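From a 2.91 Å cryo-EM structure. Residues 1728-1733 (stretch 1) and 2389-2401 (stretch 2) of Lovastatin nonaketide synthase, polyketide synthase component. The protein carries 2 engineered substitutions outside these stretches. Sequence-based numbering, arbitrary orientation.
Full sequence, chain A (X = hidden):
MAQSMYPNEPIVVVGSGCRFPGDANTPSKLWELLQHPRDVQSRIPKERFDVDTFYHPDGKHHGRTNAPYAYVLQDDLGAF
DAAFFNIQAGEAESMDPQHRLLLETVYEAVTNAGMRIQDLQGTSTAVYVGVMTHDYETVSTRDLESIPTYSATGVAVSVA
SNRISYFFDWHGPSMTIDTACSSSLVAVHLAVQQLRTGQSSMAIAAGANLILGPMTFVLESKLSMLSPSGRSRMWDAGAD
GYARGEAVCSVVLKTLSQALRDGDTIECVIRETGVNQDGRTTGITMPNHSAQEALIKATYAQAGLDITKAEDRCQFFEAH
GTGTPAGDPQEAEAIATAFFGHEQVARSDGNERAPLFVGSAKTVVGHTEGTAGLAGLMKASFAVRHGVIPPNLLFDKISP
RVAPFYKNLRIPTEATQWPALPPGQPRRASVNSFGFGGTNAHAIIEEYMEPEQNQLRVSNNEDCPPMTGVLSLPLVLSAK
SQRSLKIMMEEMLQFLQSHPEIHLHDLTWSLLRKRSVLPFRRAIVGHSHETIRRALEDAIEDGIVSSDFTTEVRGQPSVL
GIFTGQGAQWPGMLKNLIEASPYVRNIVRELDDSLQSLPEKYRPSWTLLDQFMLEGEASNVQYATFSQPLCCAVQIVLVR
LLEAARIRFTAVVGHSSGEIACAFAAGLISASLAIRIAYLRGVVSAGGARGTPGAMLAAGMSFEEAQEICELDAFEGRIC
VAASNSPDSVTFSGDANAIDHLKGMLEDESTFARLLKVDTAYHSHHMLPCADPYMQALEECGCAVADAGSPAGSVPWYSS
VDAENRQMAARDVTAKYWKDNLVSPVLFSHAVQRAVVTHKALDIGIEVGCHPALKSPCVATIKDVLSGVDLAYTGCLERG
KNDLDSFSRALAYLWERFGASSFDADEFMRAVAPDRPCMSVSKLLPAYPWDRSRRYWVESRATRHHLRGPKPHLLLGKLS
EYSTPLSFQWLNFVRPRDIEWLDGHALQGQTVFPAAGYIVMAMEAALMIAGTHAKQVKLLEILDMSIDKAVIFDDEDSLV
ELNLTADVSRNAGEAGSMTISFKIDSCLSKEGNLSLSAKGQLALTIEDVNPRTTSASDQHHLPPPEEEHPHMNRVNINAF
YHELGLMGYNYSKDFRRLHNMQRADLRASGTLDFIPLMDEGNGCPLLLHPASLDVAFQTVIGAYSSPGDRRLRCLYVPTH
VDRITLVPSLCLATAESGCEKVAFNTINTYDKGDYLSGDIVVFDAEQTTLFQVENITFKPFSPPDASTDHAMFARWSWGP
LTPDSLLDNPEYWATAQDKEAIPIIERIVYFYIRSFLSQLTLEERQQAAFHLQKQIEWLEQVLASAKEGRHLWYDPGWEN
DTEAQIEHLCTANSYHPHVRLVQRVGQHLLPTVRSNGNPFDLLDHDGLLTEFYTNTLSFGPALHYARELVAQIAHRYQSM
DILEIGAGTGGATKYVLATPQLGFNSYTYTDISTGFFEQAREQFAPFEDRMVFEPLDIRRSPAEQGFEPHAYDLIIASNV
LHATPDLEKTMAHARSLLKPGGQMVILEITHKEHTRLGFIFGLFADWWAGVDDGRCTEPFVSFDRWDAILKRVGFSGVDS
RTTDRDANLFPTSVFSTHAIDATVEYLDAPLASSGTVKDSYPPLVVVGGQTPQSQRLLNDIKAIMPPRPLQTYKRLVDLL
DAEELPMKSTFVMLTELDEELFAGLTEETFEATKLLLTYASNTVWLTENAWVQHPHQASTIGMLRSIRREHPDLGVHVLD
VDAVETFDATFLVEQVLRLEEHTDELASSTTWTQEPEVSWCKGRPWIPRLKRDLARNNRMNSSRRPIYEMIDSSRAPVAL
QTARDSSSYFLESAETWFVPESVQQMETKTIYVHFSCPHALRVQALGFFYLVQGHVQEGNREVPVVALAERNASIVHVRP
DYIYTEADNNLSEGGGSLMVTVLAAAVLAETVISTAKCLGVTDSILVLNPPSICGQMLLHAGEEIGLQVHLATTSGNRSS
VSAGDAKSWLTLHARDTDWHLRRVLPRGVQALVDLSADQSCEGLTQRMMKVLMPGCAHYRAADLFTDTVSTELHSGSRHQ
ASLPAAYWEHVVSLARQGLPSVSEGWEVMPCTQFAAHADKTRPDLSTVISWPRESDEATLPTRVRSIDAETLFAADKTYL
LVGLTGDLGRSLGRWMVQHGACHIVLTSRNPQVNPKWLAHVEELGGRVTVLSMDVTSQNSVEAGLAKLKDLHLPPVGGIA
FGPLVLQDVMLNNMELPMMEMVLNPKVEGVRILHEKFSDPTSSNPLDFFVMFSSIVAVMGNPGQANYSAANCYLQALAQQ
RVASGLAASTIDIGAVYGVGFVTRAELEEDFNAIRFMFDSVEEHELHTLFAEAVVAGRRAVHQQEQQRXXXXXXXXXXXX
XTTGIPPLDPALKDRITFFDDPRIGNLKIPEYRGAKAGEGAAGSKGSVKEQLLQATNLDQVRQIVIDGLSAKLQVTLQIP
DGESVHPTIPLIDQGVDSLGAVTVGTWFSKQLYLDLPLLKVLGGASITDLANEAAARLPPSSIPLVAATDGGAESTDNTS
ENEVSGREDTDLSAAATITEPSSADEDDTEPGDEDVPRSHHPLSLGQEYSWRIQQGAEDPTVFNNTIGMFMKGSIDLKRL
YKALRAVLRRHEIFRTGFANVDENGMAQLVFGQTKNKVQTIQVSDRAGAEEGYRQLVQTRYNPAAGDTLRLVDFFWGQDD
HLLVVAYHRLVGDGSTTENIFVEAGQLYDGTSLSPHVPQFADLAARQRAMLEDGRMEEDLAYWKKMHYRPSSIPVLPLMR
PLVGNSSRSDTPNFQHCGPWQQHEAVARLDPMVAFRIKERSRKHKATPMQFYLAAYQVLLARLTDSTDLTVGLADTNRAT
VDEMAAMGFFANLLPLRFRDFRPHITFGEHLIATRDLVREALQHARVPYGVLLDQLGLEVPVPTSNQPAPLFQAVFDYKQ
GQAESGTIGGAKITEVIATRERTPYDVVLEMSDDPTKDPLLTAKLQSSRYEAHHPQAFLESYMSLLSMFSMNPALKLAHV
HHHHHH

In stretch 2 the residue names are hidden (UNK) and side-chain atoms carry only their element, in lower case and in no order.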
ATOM      1  N   GLU A1728      57.469  59.461   0.199  1.00124.89           N
ATOM      2  CA  GLU A1728      58.737  58.734   0.165  1.00124.89           C
ATOM      3  C   GLU A1728      58.516  57.371   0.810  1.00124.89           C
ATOM      4  O   GLU A1728      58.645  57.206   2.024  1.00124.89           O
ATOM      5  CB  GLU A1728      59.835  59.520   0.871  1.00124.89           C
ATOM      6  CG  GLU A1728      61.165  58.788   0.954  1.00124.89           C
ATOM      7  CD  GLU A1728      62.278  59.662   1.498  1.00124.89           C
ATOM      8  OE1 GLU A1728      61.990  60.806   1.908  1.00124.89           O
ATOM      9  OE2 GLU A1728      63.440  59.205   1.517  1.00124.89           O
ATOM     10  N   ASN A1729      58.185  56.384  -0.019  1.00119.30           N
ATOM     11  CA  ASN A1729      57.966  55.014   0.441  1.00119.30           C
ATOM     12  C   ASN A1729      56.960  54.989   1.588  1.00119.30           C
ATOM     13  O   ASN A1729      57.222  54.468   2.675  1.00119.30           O
ATOM     14  CB  ASN A1729      59.285  54.361   0.849  1.00119.30           C
ATOM     15  CG  ASN A1729      59.277  52.863   0.643  1.00119.30           C
ATOM     16  OD1 ASN A1729      58.224  52.260   0.441  1.00119.30           O
ATOM     17  ND2 ASN A1729      60.453  52.252   0.690  1.00119.30           N
ATOM     18  N   ALA A1730      55.788  55.570   1.333  1.00117.75           N
ATOM     19  CA  ALA A1730      54.780  55.710   2.378  1.00117.75           C
ATOM     20  C   ALA A1730      54.368  54.355   2.933  1.00117.75           C
ATOM     21  O   ALA A1730      54.297  54.162   4.152  1.00117.75           O
ATOM     22  CB  ALA A1730      53.560  56.444   1.824  1.00117.75           C
ATOM     23  N   TRP A1731      54.096  53.397   2.048  1.00111.79           N
ATOM     24  CA  TRP A1731      53.510  52.138   2.485  1.00111.79           C
ATOM     25  C   TRP A1731      54.519  51.258   3.209  1.00111.79           C
ATOM     26  O   TRP A1731      54.125  50.411   4.018  1.00111.79           O
ATOM     27  CB  TRP A1731      52.921  51.398   1.286  1.00111.79           C
ATOM     28  CG  TRP A1731      51.786  52.132   0.643  1.00111.79           C
ATOM     29  CD1 TRP A1731      51.813  52.806  -0.540  1.00111.79           C
ATOM     30  CD2 TRP A1731      50.457  52.274   1.154  1.00111.79           C
ATOM     31  NE1 TRP A1731      50.584  53.356  -0.802  1.00111.79           N
ATOM     32  CE2 TRP A1731      49.733  53.045   0.225  1.00111.79           C
ATOM     33  CE3 TRP A1731      49.808  51.823   2.306  1.00111.79           C
ATOM     34  CZ2 TRP A1731      48.394  53.373   0.411  1.00111.79           C
ATOM     35  CZ3 TRP A1731      48.479  52.151   2.489  1.00111.79           C
ATOM     36  CH2 TRP A1731      47.787  52.919   1.547  1.00111.79           C
ATOM     37  N   VAL A1732      55.813  51.440   2.948  1.00112.84           N
ATOM     38  CA  VAL A1732      56.826  50.548   3.500  1.00112.84           C
ATOM     39  C   VAL A1732      57.721  51.215   4.541  1.00112.84           C
ATOM     40  O   VAL A1732      58.382  50.503   5.312  1.00112.84           O
ATOM     41  CB  VAL A1732      57.697  49.953   2.376  1.00112.84           C
ATOM     42  CG1 VAL A1732      58.472  48.748   2.889  1.00112.84           C
ATOM     43  CG2 VAL A1732      56.836  49.591   1.177  1.00112.84           C
ATOM     44  N   GLN A1733      57.778  52.546   4.582  1.00115.02           N
ATOM     45  CA  GLN A1733      58.671  53.239   5.503  1.00115.02           C
ATOM     46  C   GLN A1733      58.037  54.397   6.257  1.00115.02           C
ATOM     47  O   GLN A1733      58.537  54.742   7.334  1.00115.02           O
ATOM     48  CB  GLN A1733      59.902  53.770   4.750  1.00115.02           C
ATOM     49  CG  GLN A1733      60.688  52.699   4.012  1.00115.02           C
ATOM     50  CD  GLN A1733      61.291  51.669   4.945  1.00115.02           C
ATOM     51  OE1 GLN A1733      61.289  51.841   6.163  1.00115.02           O
ATOM     52  NE2 GLN A1733      61.811  50.588   4.375  1.00115.02           N
ATOM     53  N   UNK A2389      62.467  40.411   0.438  1.00113.13           N
ATOM     54  CA  UNK A2389      62.755  41.693   1.069  1.00113.13           C
ATOM     55  C   UNK A2389      61.506  42.506   1.377  1.00113.13           C
ATOM     56  O   UNK A2389      61.466  43.191   2.406  1.00113.13           O
ATOM     57  c   UNK A2389      63.687  42.514   0.175  1.00113.13           C
ATOM     58  c   UNK A2389      67.087  40.755   0.730  1.00113.13           C
ATOM     59  c   UNK A2389      65.770  41.424   1.074  1.00113.13           C
ATOM     60  c   UNK A2389      64.988  41.805  -0.174  1.00113.13           C
ATOM     61  n   UNK A2389      67.831  40.344   1.953  1.00113.13           N
ATOM     62  N   UNK A2390      60.488  42.452   0.520  1.00110.91           N
ATOM     63  CA  UNK A2390      59.303  43.289   0.686  1.00110.91           C
ATOM     64  C   UNK A2390      59.697  44.760   0.771  1.00110.91           C
ATOM     65  O   UNK A2390      59.117  45.544   1.524  1.00110.91           O
ATOM     66  c   UNK A2390      56.687  39.608   1.327  1.00110.91           C
ATOM     67  c   UNK A2390      57.493  38.713   2.001  1.00110.91           C
ATOM     68  c   UNK A2390      58.505  42.869   1.921  1.00110.91           C
ATOM     69  c   UNK A2390      58.626  39.164   2.648  1.00110.91           C
ATOM     70  c   UNK A2390      58.948  40.505   2.620  1.00110.91           C
ATOM     71  c   UNK A2390      58.149  41.412   1.947  1.00110.91           C
ATOM     72  c   UNK A2390      57.016  40.950   1.303  1.00110.91           C
ATOM     73  N   UNK A2391      60.708  45.137  -0.017  1.00111.26           N
ATOM     74  CA  UNK A2391      61.259  46.483   0.070  1.00111.26           C
ATOM     75  C   UNK A2391      60.263  47.539  -0.388  1.00111.26           C
ATOM     76  O   UNK A2391      60.204  48.626   0.199  1.00111.26           O
ATOM     77  c   UNK A2391      62.540  46.576  -0.757  1.00111.26           C
ATOM     78  N   UNK A2392      59.486  47.251  -1.424  1.00115.56           N
ATOM     79  CA  UNK A2392      58.574  48.215  -2.020  1.00115.56           C
ATOM     80  C   UNK A2392      57.134  47.740  -1.853  1.00115.56           C
ATOM     81  O   UNK A2392      56.865  46.643  -1.360  1.00115.56           O
ATOM     82  o   UNK A2392      58.006  49.414  -4.047  1.00115.56           O
ATOM     83  c   UNK A2392      58.766  47.136  -4.282  1.00115.56           C
ATOM     84  c   UNK A2392      58.900  48.436  -3.500  1.00115.56           C
ATOM     85  N   UNK A2393      56.202  48.595  -2.281  1.00114.59           N
ATOM     86  CA  UNK A2393      54.787  48.269  -2.177  1.00114.59           C
ATOM     87  C   UNK A2393      54.404  47.174  -3.161  1.00114.59           C
ATOM     88  O   UNK A2393      53.422  46.458  -2.936  1.00114.59           O
ATOM     89  c   UNK A2393      52.540  49.325  -1.813  1.00114.59           C
ATOM     90  c   UNK A2393      53.919  49.520  -2.414  1.00114.59           C
ATOM     91  c   UNK A2393      54.589  50.759  -1.838  1.00114.59           C
ATOM     92  N   UNK A2394      55.159  47.028  -4.251  1.00117.20           N
ATOM     93  CA  UNK A2394      54.843  46.018  -5.251  1.00117.20           C
ATOM     94  C   UNK A2394      54.967  44.606  -4.700  1.00117.20           C
ATOM     95  O   UNK A2394      54.351  43.682  -5.244  1.00117.20           O
ATOM     96  c   UNK A2394      55.764  46.171  -6.462  1.00117.20           C
ATOM     97  c   UNK A2394      54.658  48.196  -7.480  1.00117.20           C
ATOM     98  c   UNK A2394      56.965  47.549  -8.165  1.00117.20           C
ATOM     99  c   UNK A2394      55.968  47.583  -7.021  1.00117.20           C
ATOM    100  N   UNK A2395      55.746  44.417  -3.639  1.00114.26           N
ATOM    101  CA  UNK A2395      56.053  43.090  -3.129  1.00114.26           C
ATOM    102  C   UNK A2395      55.161  42.664  -1.972  1.00114.26           C
ATOM    103  O   UNK A2395      55.346  41.562  -1.446  1.00114.26           O
ATOM    104  c   UNK A2395      58.478  43.476  -3.760  1.00114.26           C
ATOM    105  c   UNK A2395      57.515  43.034  -2.678  1.00114.26           C
ATOM    106  o   UNK A2395      58.011  43.849  -4.858  1.00114.26           O
ATOM    107  o   UNK A2395      59.701  43.454  -3.515  1.00114.26           O
ATOM    108  N   UNK A2396      54.206  43.495  -1.562  1.00110.86           N
ATOM    109  CA  UNK A2396      53.386  43.233  -0.386  1.00110.86           C
ATOM    110  C   UNK A2396      51.901  43.290  -0.717  1.00110.86           C
ATOM    111  O   UNK A2396      51.080  43.727   0.091  1.00110.86           O
ATOM    112  c   UNK A2396      53.731  44.210   0.733  1.00110.86           C
ATOM    113  s   UNK A2396      55.468  45.052   2.725  1.00110.86           S
ATOM    114  c   UNK A2396      55.863  46.505   1.758  1.00110.86           C
ATOM    115  c   UNK A2396      55.045  43.890   1.419  1.00110.86           C
ATOM    116  N   UNK A2397      51.536  42.844  -1.919  1.00110.71           N
ATOM    117  CA  UNK A2397      50.121  42.721  -2.252  1.00110.71           C
ATOM    118  C   UNK A2397      49.468  41.604  -1.451  1.00110.71           C
ATOM    119  O   UNK A2397      48.311  41.725  -1.031  1.00110.71           O
ATOM    120  c   UNK A2397      49.951  42.473  -3.749  1.00110.71           C
ATOM    121  N   UNK A2398      50.195  40.507  -1.229  1.00108.08           N
ATOM    122  CA  UNK A2398      49.650  39.388  -0.472  1.00108.08           C
ATOM    123  C   UNK A2398      49.320  39.773   0.962  1.00108.08           C
ATOM    124  O   UNK A2398      48.381  39.217   1.541  1.00108.08           O
ATOM    125  c   UNK A2398      50.638  38.220  -0.479  1.00108.08           C
ATOM    126  o   UNK A2398      52.195  39.798   0.386  1.00108.08           O
ATOM    127  c   UNK A2398      52.006  38.613   0.042  1.00108.08           C
ATOM    128  o   UNK A2398      52.892  37.735   0.106  1.00108.08           O
ATOM    129  N   UNK A2399      50.070  40.708   1.550  1.00105.47           N
ATOM    130  CA  UNK A2399      49.797  41.110   2.925  1.00105.47           C
ATOM    131  C   UNK A2399      48.413  41.729   3.054  1.00105.47           C
ATOM    132  O   UNK A2399      47.657  41.387   3.969  1.00105.47           O
ATOM    133  c   UNK A2399      50.860  42.096   3.405  1.00105.47           C
ATOM    134  c   UNK A2399      53.228  42.668   3.919  1.00105.47           C
ATOM    135  c   UNK A2399      52.315  41.662   3.246  1.00105.47           C
ATOM    136  c   UNK A2399      52.533  40.272   3.815  1.00105.47           C
ATOM    137  N   UNK A2400      48.063  42.636   2.145  1.00106.87           N
ATOM    138  CA  UNK A2400      46.777  43.327   2.193  1.00106.87           C
ATOM    139  C   UNK A2400      45.754  42.476   1.457  1.00106.87           C
ATOM    140  O   UNK A2400      45.764  42.393   0.227  1.00106.87           O
ATOM    141  c   UNK A2400      47.959  45.591   2.192  1.00106.87           C
ATOM    142  o   UNK A2400      46.785  47.404   1.191  1.00106.87           O
ATOM    143  c   UNK A2400      47.822  47.047   1.788  1.00106.87           C
ATOM    144  c   UNK A2400      46.882  44.718   1.579  1.00106.87           C
ATOM    145  o   UNK A2400      48.748  47.834   2.069  1.00106.87           O
ATOM    146  N   UNK A2401      44.864  41.841   2.212  1.00101.71           N
ATOM    147  CA  UNK A2401      43.779  41.059   1.632  1.00101.71           C
ATOM    148  C   UNK A2401      42.618  42.003   1.362  1.00101.71           C
ATOM    149  O   UNK A2401      41.850  42.342   2.266  1.00101.71           O
ATOM    150  c   UNK A2401      43.727  37.603   3.417  1.00101.71           C
ATOM    151  c   UNK A2401      43.371  39.924   2.563  1.00101.71           C
ATOM    152  c   UNK A2401      45.655  39.175   3.308  1.00101.71           C
ATOM    153  c   UNK A2401      44.350  38.753   2.655  1.00101.71           C
TER

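Position 2389 carries four carbons in a row ending in a nitrogen, a chain with a terminal amine that stays out of reach of the first stretch; it is Lys2389. At 2390 one carbon leads to a ring of six carbons with no heteroatom, which identifies Phe2390. Its ring leads away from the contact, and it is the backbone that takes part: Phe2390 O lies 3.5 Å from Val1732 CG1. Position 2391 has a single side-chain carbon, pointing away, and is Ala2391. Here too the carbonyl makes the approach, with Ala2391 O 3.2 Å from Val1732 CG1 and 3.7 Å from Asn1729 ND2, the latter too long to count as a hydrogen bond.

At 2392 one carbon bears an oxygen and a carbon, the branched pattern of Thr2392. The side chain points away, leaving the backbone Thr2392 C 3.6 Å from Val1732 CG2. Position 2393 shows three carbons, forked at the first, and is therefore Val2393. One of its methyls, CG2, packs 3.6 Å from Trp1731 CB, and the same Val2393 CG2 sits 3.9 Å from Val1732 CG2.

Position 2394 has four carbons forked at the second, as in Leu2394, and 2395 has two carbons, the second with two oxygens, a short carboxylate that makes it Asp2395; neither reaches stretch 1. At 2396 the unbranched chain of two carbons, a sulfur and a terminal carbon can only be Met2396. Its methyl, CE, closes to 3.3 Å from Val1732 CG2.

A lone carbon marks 2397 as Ala2397, two carbons with a terminal pair of oxygens mark 2398 as Asp2398, and four carbons forked at the second mark 2399 as Leu2399; all three are out of reach. Position 2400 carries three carbons, the third with two oxygens, one carbon longer than the preceding acid: Glu2400. Its OE2 approaches Trp1731 CE3 obliquely, at 4.1 Å. At 2401 four carbons again fork at the second, giving Leu2401, which makes no contact.

The contact is small, burying 304 Å² in total. Val1732, whose side chain points toward stretch 2, is its centre: its two methyls together fill a pocket lined by the carbonyl oxygens of Phe2390 and Ala2391, the backbone of Thr2392, and the side chains of Val2393 and Met2396. Trp1731 extends the apolar packing over Val2393. On stretch 1, a 2.8 Å hydrogen bond from Gln1733 N to Asn1729 O closes a turn spanning these two residues. With no hydrogen bond across, the contact consists of van der Waals packing of Val1732 and Trp1731 against side chains and backbone of stretch 2.

Stretch 2, residues 2389-2401: KFATVLDMADLEL
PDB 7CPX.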